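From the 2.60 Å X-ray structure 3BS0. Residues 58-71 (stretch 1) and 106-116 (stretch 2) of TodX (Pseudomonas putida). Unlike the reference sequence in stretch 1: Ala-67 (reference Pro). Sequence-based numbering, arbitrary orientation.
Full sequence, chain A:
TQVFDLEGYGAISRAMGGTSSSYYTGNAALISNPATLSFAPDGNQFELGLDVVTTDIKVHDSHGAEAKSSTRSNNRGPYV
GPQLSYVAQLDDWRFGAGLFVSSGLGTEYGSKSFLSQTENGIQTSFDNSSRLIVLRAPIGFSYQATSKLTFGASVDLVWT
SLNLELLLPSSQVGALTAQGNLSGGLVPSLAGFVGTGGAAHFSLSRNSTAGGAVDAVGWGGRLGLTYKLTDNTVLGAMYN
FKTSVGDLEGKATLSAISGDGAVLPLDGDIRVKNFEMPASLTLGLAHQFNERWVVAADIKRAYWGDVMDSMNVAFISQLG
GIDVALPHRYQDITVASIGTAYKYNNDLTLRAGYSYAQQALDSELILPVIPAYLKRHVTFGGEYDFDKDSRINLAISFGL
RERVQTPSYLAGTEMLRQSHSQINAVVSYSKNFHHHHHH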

# COMPACT_ATOMS: atom_id res chain seq x y z
N LYS A 58 0.93 -18.73 -0.29
CA LYS A 58 0.67 -20.10 0.11
C LYS A 58 1.16 -20.20 1.55
O LYS A 58 2.28 -19.76 1.88
CB LYS A 58 1.44 -21.09 -0.77
CG LYS A 58 0.58 -22.12 -1.47
CD LYS A 58 0.11 -21.58 -2.82
CE LYS A 58 -0.59 -22.66 -3.67
NZ LYS A 58 0.31 -23.82 -4.00
N VAL A 59 0.31 -20.74 2.41
CA VAL A 59 0.62 -20.93 3.81
C VAL A 59 0.47 -22.43 4.03
O VAL A 59 -0.49 -23.04 3.54
CB VAL A 59 -0.35 -20.14 4.72
CG1 VAL A 59 -0.06 -20.41 6.19
CG2 VAL A 59 -0.21 -18.65 4.45
N HIS A 60 1.42 -23.02 4.74
CA HIS A 60 1.36 -24.44 5.00
C HIS A 60 1.27 -24.81 6.46
O HIS A 60 1.75 -24.11 7.35
CB HIS A 60 2.57 -25.15 4.39
CG HIS A 60 2.48 -25.30 2.91
ND1 HIS A 60 1.70 -26.25 2.30
CD2 HIS A 60 3.06 -24.59 1.90
CE1 HIS A 60 1.79 -26.14 0.99
NE2 HIS A 60 2.61 -25.14 0.72
N ASP A 61 0.67 -25.98 6.66
CA ASP A 61 0.42 -26.56 7.96
C ASP A 61 1.56 -27.48 8.39
O ASP A 61 2.50 -27.74 7.64
CB ASP A 61 -0.86 -27.38 7.87
CG ASP A 61 -1.78 -27.12 9.02
OD1 ASP A 61 -1.59 -26.07 9.68
OD2 ASP A 61 -2.70 -27.93 9.26
N SER A 62 1.47 -27.96 9.63
CA SER A 62 2.45 -28.88 10.16
C SER A 62 1.96 -30.26 9.79
O SER A 62 2.49 -31.26 10.27
CB SER A 62 2.51 -28.76 11.68
OG SER A 62 3.07 -27.52 12.05
N HIS A 63 0.94 -30.32 8.94
CA HIS A 63 0.38 -31.60 8.50
C HIS A 63 0.32 -31.69 6.98
O HIS A 63 -0.22 -32.65 6.43
CB HIS A 63 -1.03 -31.78 9.07
CG HIS A 63 -1.12 -31.62 10.56
ND1 HIS A 63 -1.81 -30.59 11.16
CD2 HIS A 63 -0.64 -32.39 11.57
CE1 HIS A 63 -1.75 -30.72 12.47
NE2 HIS A 63 -1.04 -31.81 12.74
N GLY A 64 0.86 -30.68 6.31
CA GLY A 64 0.85 -30.69 4.86
C GLY A 64 -0.38 -30.06 4.23
O GLY A 64 -0.57 -30.15 3.02
N ALA A 65 -1.22 -29.44 5.06
CA ALA A 65 -2.41 -28.77 4.55
C ALA A 65 -2.03 -27.39 4.04
O ALA A 65 -1.15 -26.75 4.60
CB ALA A 65 -3.46 -28.65 5.66
N GLU A 66 -2.67 -26.94 2.97
CA GLU A 66 -2.35 -25.62 2.46
C GLU A 66 -3.57 -24.74 2.24
O GLU A 66 -4.66 -25.20 1.92
CB GLU A 66 -1.52 -25.69 1.17
CG GLU A 66 -2.28 -26.04 -0.10
CD GLU A 66 -1.36 -26.10 -1.33
OE1 GLU A 66 -0.77 -25.04 -1.67
OE2 GLU A 66 -1.23 -27.20 -1.94
N ALA A 67 -3.36 -23.45 2.45
CA ALA A 67 -4.36 -22.43 2.25
C ALA A 67 -3.66 -21.46 1.33
O ALA A 67 -2.54 -21.03 1.60
CB ALA A 67 -4.69 -21.76 3.55
N LYS A 68 -4.29 -21.14 0.22
CA LYS A 68 -3.67 -20.22 -0.71
C LYS A 68 -4.63 -19.11 -1.01
O LYS A 68 -5.84 -19.30 -0.92
CB LYS A 68 -3.28 -20.93 -2.01
CG LYS A 68 -4.34 -21.84 -2.56
CD LYS A 68 -3.95 -22.35 -3.94
CE LYS A 68 -4.27 -23.83 -4.08
NZ LYS A 68 -5.69 -24.13 -3.69
N SER A 69 -4.07 -17.96 -1.32
CA SER A 69 -4.86 -16.79 -1.67
C SER A 69 -4.39 -16.27 -3.01
O SER A 69 -3.21 -16.05 -3.22
CB SER A 69 -4.71 -15.70 -0.63
OG SER A 69 -5.08 -14.46 -1.19
N SER A 70 -5.35 -16.09 -3.91
CA SER A 70 -5.13 -15.58 -5.26
C SER A 70 -6.28 -16.20 -6.02
O SER A 70 -6.72 -15.68 -7.05
CB SER A 70 -3.80 -16.06 -5.83
OG SER A 70 -3.75 -17.47 -5.94
N THR A 71 -6.76 -17.31 -5.48
CA THR A 71 -7.87 -18.08 -6.03
C THR A 71 -9.17 -17.32 -5.81
O THR A 71 -9.27 -16.49 -4.90
CB THR A 71 -7.98 -19.47 -5.35
OG1 THR A 71 -6.71 -20.12 -5.36
CG2 THR A 71 -9.01 -20.34 -6.06
N GLY A 106 -4.70 -7.36 0.60
CA GLY A 106 -5.83 -8.01 -0.04
C GLY A 106 -5.55 -9.49 -0.15
O GLY A 106 -4.77 -9.91 -1.00
N THR A 107 -6.16 -10.28 0.72
CA THR A 107 -5.99 -11.72 0.66
C THR A 107 -7.37 -12.36 0.78
O THR A 107 -8.29 -11.80 1.39
CB THR A 107 -5.13 -12.25 1.80
OG1 THR A 107 -5.91 -12.31 3.00
CG2 THR A 107 -3.95 -11.35 2.01
N GLU A 108 -7.49 -13.54 0.19
CA GLU A 108 -8.72 -14.29 0.19
C GLU A 108 -8.36 -15.77 0.22
O GLU A 108 -7.97 -16.35 -0.78
CB GLU A 108 -9.55 -13.94 -1.05
CG GLU A 108 -10.90 -14.65 -1.11
CD GLU A 108 -11.74 -14.39 0.13
OE1 GLU A 108 -12.38 -13.31 0.21
OE2 GLU A 108 -11.76 -15.27 1.03
N TYR A 109 -8.48 -16.37 1.40
CA TYR A 109 -8.18 -17.78 1.59
C TYR A 109 -9.44 -18.64 1.53
O TYR A 109 -9.35 -19.87 1.48
CB TYR A 109 -7.48 -17.97 2.93
CG TYR A 109 -6.09 -17.37 3.01
CD1 TYR A 109 -5.87 -16.11 3.61
CD2 TYR A 109 -4.98 -18.07 2.51
CE1 TYR A 109 -4.57 -15.58 3.71
CE2 TYR A 109 -3.70 -17.55 2.60
CZ TYR A 109 -3.49 -16.32 3.19
OH TYR A 109 -2.21 -15.83 3.26
N GLY A 110 -10.60 -18.00 1.53
CA GLY A 110 -11.85 -18.73 1.47
C GLY A 110 -12.21 -19.26 2.83
O GLY A 110 -11.70 -18.77 3.84
N SER A 111 -13.08 -20.27 2.88
CA SER A 111 -13.50 -20.83 4.16
C SER A 111 -13.33 -22.35 4.27
O SER A 111 -13.76 -22.95 5.25
CB SER A 111 -14.96 -20.48 4.43
OG SER A 111 -15.81 -21.14 3.51
N LYS A 112 -12.72 -22.97 3.28
CA LYS A 112 -12.52 -24.43 3.30
C LYS A 112 -11.12 -24.81 3.78
O LYS A 112 -10.81 -25.97 3.87
CB LYS A 112 -12.77 -25.03 1.91
CG LYS A 112 -14.05 -24.54 1.26
CD LYS A 112 -14.23 -25.13 -0.12
CE LYS A 112 -14.49 -26.64 -0.06
NZ LYS A 112 -14.60 -27.22 -1.44
N SER A 113 -10.30 -23.81 4.09
CA SER A 113 -8.93 -24.02 4.54
C SER A 113 -8.76 -24.28 6.05
O SER A 113 -9.69 -24.09 6.84
CB SER A 113 -8.09 -22.82 4.15
OG SER A 113 -6.96 -22.75 4.99
N PHE A 114 -7.55 -24.70 6.44
CA PHE A 114 -7.28 -25.00 7.83
C PHE A 114 -7.32 -23.73 8.67
O PHE A 114 -7.61 -23.78 9.86
CB PHE A 114 -5.94 -25.73 8.00
CG PHE A 114 -4.72 -24.87 7.77
CD1 PHE A 114 -4.16 -24.75 6.50
CD2 PHE A 114 -4.12 -24.19 8.83
CE1 PHE A 114 -3.02 -23.98 6.29
CE2 PHE A 114 -2.97 -23.42 8.63
CZ PHE A 114 -2.42 -23.31 7.35
N LEU A 115 -7.04 -22.59 8.04
CA LEU A 115 -7.08 -21.32 8.74
C LEU A 115 -8.50 -21.11 9.28
O LEU A 115 -8.71 -20.32 10.21
CB LEU A 115 -6.70 -20.18 7.80
CG LEU A 115 -5.29 -20.19 7.20
CD1 LEU A 115 -5.19 -19.11 6.15
CD2 LEU A 115 -4.25 -19.98 8.29
N SER A 116 -9.46 -21.81 8.69
CA SER A 116 -10.85 -21.70 9.12
C SER A 116 -11.28 -22.86 10.02
O SER A 116 -12.46 -23.23 10.06
CB SER A 116 -11.81 -21.60 7.92
OG SER A 116 -11.68 -20.35 7.27

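Stretch 1 folds back on itself as a hairpin. Its strands 58-60 and 66-69 are tied by reciprocal backbone hydrogen bonds between Val-59 and Ala-67 (Val-59 N to Ala-67 O, 3.0 Å; Ala-67 N to Val-59 O, 3.1 Å), and Asp-61 N reaches Ala-65 O at 2.9 Å near the turn. Side chains alternate along strand 66-69: the CA-to-CB bonds of Ala-67 and Ser-69 point toward stretch 2, those of Glu-66 and Lys-68 away. On that averted side, Lys-58 NZ forms a salt bridge with Glu-66 OE1 (2.8 Å).

Strand 106-108 runs at 136° to strand 66-69, and a hydrogen bond from Glu-108 N to Ser-69 OG crosses between the stretches. Ser-69, with chi1 near t (159°), places OG 2.9 Å from Glu-108 N, where it accepts an almost linear bond (173°). The same residue lays CB over one face of the Tyr-109 ring, 3.9 Å from its centroid, a CH-pi contact.

Tyr-109 starts sideways, but its m rotamer (chi1 -68°) brings the ring closer to stretch 1. There CD2 packs 3.8 Å from Ala-67 CB and CE2 lies 4.1 Å from Val-59 CG2, while the hydroxyl is satisfied elsewhere in the structure.

Phe-114, in a short 3-10 segment, has the largest area covered by the other stretch. With chi1 at p (71°), its ring lies against the hairpin: CZ is 3.9 Å from Val-59 CG1, CE1 3.9 Å from Ala-67 CB, and CD1 4.1 Å from Ala-65 CB. Asp-61 CB sits over the ring face, 4.3 Å from the centroid and only 7° off the normal, in a second CH-pi contact. Ala-67, which differs from the reference sequence, also meets Leu-115, whose CD1 lies 3.7 Å from Ala-67 CB.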